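Local coordinates for sugar-binding transport ATP-binding protein (Pyrococcus horikoshii, PDB 1V43) that binds ATP and probably hydrolyses it as the nucleotide-binding subunit of an ABC transporter for sugars, at residues F264-P269 / A308-K313. Sequence-based numbering, arbitrary orientation.
Sequences FRIELP and ARLIGK
The salt bridge from Arg265 NH2 to Glu267 OE1, 2.6 Å long, spans alternate residues of strand 264-267 on its exposed face. Long, charged chains suit this face, and Arg265 also makes a cation-pi contact with Tyr258. The meeting with 308-313 is entirely apolar. Leu310 dominates it: its CD2 methyl approaches the Phe264 ring obliquely, 3.9 Å from Phe264 CD1, and lies 4.3 Å from Ile266 CG1. A single methyl of Leu310 thus meets both the aromatic ring and the aliphatic chain. In Phe264, chi1 of 73° sets CG between the backbone N and the carbonyl carbon, turning the ring to where CD1 meets that methyl. Ile266, buried, uses both branches, its CG2 resting 4.0 Å from Ala308 CB; the single methyl of Ala308 suits this close spot. The strands run nearly antiparallel (164°), but at 7.1 Å between axes they are too far apart for backbone pairing, and no hydrogen bond joins them. Strand 264-267 is an edge strand of its own sheet, paired with 258-261, whereas 307-319 lies between 350-356 and 323-330 in another, so the contact packs together two sheets of the MalK-type OB-fold and TOBE region, with Met355 of strand 350-356 touching both Ile266 and Leu310.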
# COMPACT_ATOMS: atom_id res chain seq x y z
N PHE A 264 32.09 -3.48 -1.40
CA PHE A 264 31.96 -2.29 -2.25
C PHE A 264 32.48 -1.05 -1.53
O PHE A 264 32.67 -1.07 -0.32
CB PHE A 264 30.49 -2.07 -2.65
CG PHE A 264 29.61 -1.57 -1.53
CD1 PHE A 264 29.62 -0.22 -1.16
CD2 PHE A 264 28.80 -2.44 -0.81
CE1 PHE A 264 28.84 0.25 -0.11
CE2 PHE A 264 28.01 -1.99 0.25
CZ PHE A 264 28.04 -0.64 0.60
N ARG A 265 32.71 0.01 -2.30
CA ARG A 265 33.18 1.28 -1.75
C ARG A 265 32.47 2.41 -2.46
O ARG A 265 32.05 2.27 -3.61
CB ARG A 265 34.70 1.44 -1.93
CG ARG A 265 35.15 1.78 -3.36
CD ARG A 265 36.61 2.27 -3.39
NE ARG A 265 36.76 3.64 -2.90
CZ ARG A 265 37.92 4.23 -2.64
NH1 ARG A 265 39.06 3.57 -2.82
NH2 ARG A 265 37.96 5.48 -2.21
N ILE A 266 32.32 3.54 -1.78
CA ILE A 266 31.66 4.69 -2.36
C ILE A 266 32.54 5.92 -2.19
O ILE A 266 32.87 6.30 -1.07
CB ILE A 266 30.29 4.92 -1.68
CG1 ILE A 266 29.36 3.74 -1.99
CG2 ILE A 266 29.70 6.24 -2.14
CD1 ILE A 266 28.07 3.73 -1.19
N GLU A 267 32.91 6.54 -3.30
CA GLU A 267 33.76 7.72 -3.26
C GLU A 267 32.98 8.90 -2.71
O GLU A 267 32.03 9.37 -3.33
CB GLU A 267 34.28 8.04 -4.66
CG GLU A 267 35.71 8.56 -4.69
CD GLU A 267 36.68 7.62 -3.98
OE1 GLU A 267 36.66 6.41 -4.29
OE2 GLU A 267 37.45 8.10 -3.12
N LEU A 268 33.38 9.39 -1.54
CA LEU A 268 32.70 10.51 -0.92
C LEU A 268 33.35 11.86 -1.24
O LEU A 268 34.53 12.07 -0.95
CB LEU A 268 32.66 10.34 0.61
CG LEU A 268 31.94 9.13 1.19
CD1 LEU A 268 31.95 9.23 2.70
CD2 LEU A 268 30.50 9.06 0.68
N PRO A 269 32.59 12.78 -1.85
CA PRO A 269 33.12 14.10 -2.20
C PRO A 269 33.55 14.86 -0.94
O PRO A 269 33.29 14.44 0.18
CB PRO A 269 31.95 14.76 -2.92
CG PRO A 269 31.29 13.60 -3.59
CD PRO A 269 31.28 12.57 -2.49
N ALA A 308 27.43 8.09 -7.68
CA ALA A 308 28.31 6.98 -7.35
C ALA A 308 27.77 5.77 -8.09
O ALA A 308 26.56 5.58 -8.19
CB ALA A 308 28.31 6.73 -5.86
N ARG A 309 28.68 4.97 -8.64
CA ARG A 309 28.32 3.77 -9.40
C ARG A 309 28.73 2.50 -8.63
O ARG A 309 29.66 2.53 -7.82
CB ARG A 309 29.04 3.77 -10.76
CG ARG A 309 28.24 4.30 -11.95
CD ARG A 309 28.11 5.82 -11.99
NE ARG A 309 27.43 6.24 -13.22
CZ ARG A 309 27.04 7.49 -13.49
NH1 ARG A 309 27.26 8.46 -12.62
NH2 ARG A 309 26.44 7.76 -14.63
N LEU A 310 28.03 1.40 -8.89
CA LEU A 310 28.33 0.10 -8.27
C LEU A 310 27.65 -0.97 -9.11
O LEU A 310 26.42 -1.03 -9.16
CB LEU A 310 27.79 0.01 -6.84
CG LEU A 310 27.87 1.17 -5.85
CD1 LEU A 310 26.74 2.15 -6.11
CD2 LEU A 310 27.75 0.64 -4.43
N ILE A 311 28.44 -1.80 -9.77
CA ILE A 311 27.86 -2.85 -10.60
C ILE A 311 27.38 -4.01 -9.73
O ILE A 311 28.07 -4.43 -8.79
CB ILE A 311 28.88 -3.36 -11.65
CG1 ILE A 311 29.09 -2.28 -12.71
CG2 ILE A 311 28.37 -4.65 -12.29
CD1 ILE A 311 29.98 -2.69 -13.89
N GLY A 312 26.20 -4.52 -10.03
CA GLY A 312 25.66 -5.61 -9.25
C GLY A 312 24.70 -6.45 -10.06
O GLY A 312 24.32 -6.07 -11.16
N LYS A 313 24.30 -7.59 -9.51
CA LYS A 313 23.36 -8.47 -10.19
C LYS A 313 21.99 -8.35 -9.57
O LYS A 313 21.85 -8.25 -8.34
CB LYS A 313 23.83 -9.93 -10.13
CG LYS A 313 24.98 -10.25 -11.06
CD LYS A 313 25.34 -11.73 -11.02
CE LYS A 313 26.46 -12.06 -11.99
NZ LYS A 313 26.81 -13.50 -11.95